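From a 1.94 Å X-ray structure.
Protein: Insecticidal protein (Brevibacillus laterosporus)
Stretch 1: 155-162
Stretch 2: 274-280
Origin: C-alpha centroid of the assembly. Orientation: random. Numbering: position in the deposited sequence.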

# COMPACT_ATOMS: atom_id res chain seq x y z
N THR A 155 -2.54 4.51 7.05
CA THR A 155 -1.83 5.34 6.08
C THR A 155 -0.44 4.78 5.85
O THR A 155 0.27 4.43 6.80
CB THR A 155 -1.75 6.78 6.57
OG1 THR A 155 -3.08 7.30 6.63
CG2 THR A 155 -0.90 7.62 5.61
N MET A 156 -0.07 4.66 4.58
CA MET A 156 1.23 4.16 4.20
C MET A 156 1.99 5.26 3.48
O MET A 156 1.44 5.94 2.61
CB MET A 156 1.11 2.94 3.29
CG MET A 156 2.40 2.19 3.22
SD MET A 156 2.59 1.41 1.63
CE MET A 156 2.43 2.80 0.54
N LYS A 157 3.26 5.43 3.84
CA LYS A 157 4.14 6.41 3.22
C LYS A 157 5.20 5.71 2.38
O LYS A 157 5.70 4.65 2.75
CB LYS A 157 4.81 7.30 4.27
CG LYS A 157 3.82 8.04 5.15
CD LYS A 157 4.40 8.33 6.54
CE LYS A 157 5.90 8.60 6.50
NZ LYS A 157 6.24 9.74 5.60
N PHE A 158 5.55 6.33 1.26
CA PHE A 158 6.53 5.77 0.34
C PHE A 158 7.32 6.91 -0.27
O PHE A 158 6.79 8.02 -0.44
CB PHE A 158 5.86 4.94 -0.76
CG PHE A 158 4.72 5.64 -1.46
CD1 PHE A 158 3.46 5.72 -0.87
CD2 PHE A 158 4.90 6.20 -2.72
CE1 PHE A 158 2.41 6.35 -1.52
CE2 PHE A 158 3.85 6.84 -3.37
CZ PHE A 158 2.60 6.91 -2.77
N PRO A 159 8.59 6.69 -0.60
CA PRO A 159 9.36 7.72 -1.30
C PRO A 159 9.02 7.73 -2.78
O PRO A 159 8.68 6.70 -3.38
CB PRO A 159 10.82 7.30 -1.07
CG PRO A 159 10.76 6.03 -0.21
CD PRO A 159 9.39 5.47 -0.38
N ILE A 160 9.11 8.92 -3.37
CA ILE A 160 8.85 9.11 -4.79
C ILE A 160 10.01 9.88 -5.40
O ILE A 160 10.84 10.46 -4.69
CB ILE A 160 7.53 9.85 -5.05
CG1 ILE A 160 7.59 11.24 -4.41
CG2 ILE A 160 6.34 9.05 -4.52
CD1 ILE A 160 6.53 12.17 -4.92
N ALA A 161 10.06 9.87 -6.73
CA ALA A 161 11.04 10.65 -7.49
C ALA A 161 12.46 10.34 -7.02
O ALA A 161 13.20 11.20 -6.55
CB ALA A 161 10.75 12.15 -7.41
N GLN A 162 12.81 9.06 -7.12
CA GLN A 162 14.13 8.56 -6.72
C GLN A 162 14.50 9.06 -5.33
O GLN A 162 15.57 9.63 -5.10
CB GLN A 162 15.18 8.95 -7.76
CG GLN A 162 14.88 8.47 -9.18
CD GLN A 162 14.91 6.95 -9.31
OE1 GLN A 162 13.99 6.35 -9.87
NE2 GLN A 162 15.96 6.33 -8.79
N THR A 274 -2.17 -2.43 -3.35
CA THR A 274 -1.32 -1.85 -4.39
C THR A 274 -1.48 -0.34 -4.36
O THR A 274 -2.43 0.19 -3.77
CB THR A 274 -1.67 -2.38 -5.80
OG1 THR A 274 -3.07 -2.16 -6.07
CG2 THR A 274 -1.35 -3.85 -5.93
N PHE A 275 -0.54 0.36 -4.98
CA PHE A 275 -0.66 1.82 -5.08
C PHE A 275 0.04 2.30 -6.35
O PHE A 275 0.88 1.60 -6.92
CB PHE A 275 -0.07 2.54 -3.87
CG PHE A 275 1.42 2.45 -3.78
CD1 PHE A 275 2.02 1.37 -3.14
CD2 PHE A 275 2.24 3.42 -4.36
CE1 PHE A 275 3.40 1.27 -3.06
CE2 PHE A 275 3.62 3.32 -4.29
CZ PHE A 275 4.20 2.25 -3.64
N LYS A 276 -0.32 3.50 -6.77
CA LYS A 276 0.39 4.13 -7.88
C LYS A 276 0.29 5.64 -7.71
O LYS A 276 -0.61 6.14 -7.04
CB LYS A 276 -0.17 3.69 -9.23
CG LYS A 276 -1.62 4.03 -9.43
CD LYS A 276 -2.07 3.62 -10.82
CE LYS A 276 -3.58 3.75 -10.97
NZ LYS A 276 -3.98 4.26 -12.31
N SER A 277 1.22 6.35 -8.34
CA SER A 277 1.30 7.79 -8.16
C SER A 277 2.01 8.40 -9.37
O SER A 277 2.87 7.75 -9.97
CB SER A 277 2.02 8.14 -6.87
OG SER A 277 1.84 9.48 -6.50
N ASN A 278 1.63 9.63 -9.73
CA ASN A 278 2.30 10.32 -10.82
C ASN A 278 2.55 11.78 -10.45
O ASN A 278 1.85 12.37 -9.61
CB ASN A 278 1.50 10.25 -12.11
CG ASN A 278 0.23 11.06 -12.05
OD1 ASN A 278 -0.79 10.57 -11.55
ND2 ASN A 278 0.27 12.30 -12.53
N TYR A 279 3.56 12.37 -11.07
CA TYR A 279 4.09 13.64 -10.61
C TYR A 279 5.05 14.17 -11.67
O TYR A 279 5.56 13.42 -12.50
CB TYR A 279 4.81 13.49 -9.26
CG TYR A 279 5.63 12.21 -9.18
CD1 TYR A 279 6.88 12.12 -9.79
CD2 TYR A 279 5.14 11.08 -8.52
CE1 TYR A 279 7.62 10.94 -9.74
CE2 TYR A 279 5.87 9.90 -8.47
CZ TYR A 279 7.11 9.84 -9.07
OH TYR A 279 7.85 8.67 -9.02
N GLY A 280 5.26 15.49 -11.65
CA GLY A 280 6.36 16.05 -12.40
C GLY A 280 7.67 15.83 -11.68
O GLY A 280 7.73 15.75 -10.45

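Two strands from distant parts of one chain pack face to face through their side chains, in a contact that is almost wholly apolar and aromatic and carries a single weak hydrogen bond at one end. The strand axes come no closer than 9.7 Å, too far for backbone hydrogen bonding between them, and their N-to-C directions differ by 38°. The space between is filled by alternate residues of each strand. Met156, Phe158 and Ile160 direct their CA-to-CB bonds toward the second stretch, as Phe275, Ser277 and Tyr279 do toward the first. The residues between them follow the usual alternation of an extended chain: Lys157 is exposed and out of reach, and the CA-to-CB bonds of Lys276 and Asn278 point away, so that the two lysines and the asparagine stay out of the apolar layer.

Phe275 has the largest area covered by the other stretch, and it meets two residues of the first strand. The Phe158 ring lies against it, with CD2 of Phe158 3.5 Å from CE2 of Phe275. The planes are inclined at 36° and the centroids are 4.3 Å apart, an oblique arrangement that is neither a stack nor an edge-to-face pair but still brings much ring surface together. Both phenylalanines adopt the p rotamer about chi1. Met156 adds its terminal methyl to the Phe275 ring: CE of Met156 is 4.0 Å from CD1 of Phe275 and sits over the ring face, 25° off the normal, as a CH-pi contact requires. The sulfur, SD of Met156, is farther out, 5.4 Å from the centroid of the Phe275 ring and oblique to it. A long, unbranched and flexible side chain suits this place, because the backbones are well separated here, the CA atoms of Met156 and Phe275 being 9.8 Å apart.

Ser277 lies between Phe275 and Tyr279 on the same side of its strand, where a small side chain fits beside a large ring. Its CB is 4.2 Å from CE2 of Phe158, at the ring edge and near its plane. The hydroxyl of Ser277 is hydrogen-bonded elsewhere in the structure, so a polar residue can be buried here without leaving that group unsatisfied.

Tyr279 closes the contact at the far end. Ile160 packs on it, with CB of Ile160 3.8 Å from CE2 of Tyr279 and CD1 of Ile160 over one face of the ring; a branched aliphatic side chain offers a broad apolar surface to such a face. Just beyond the strand, Ala161 adopts positive phi and psi (53/59), and its backbone amide meets the tyrosine hydroxyl: N of Ala161 donates to OH of Tyr279 at 3.4 Å, with an angle of 159° at the hydrogen. The bond is nearly straight but long, and therefore weak. The methyl group of Ala161 also touches the ring, its CB lying 4.1 Å from CE1 of Tyr279. Tyrosine thus serves two purposes, its ring packing against apolar groups while its hydroxyl reaches a backbone amide where the strand gives way to loop.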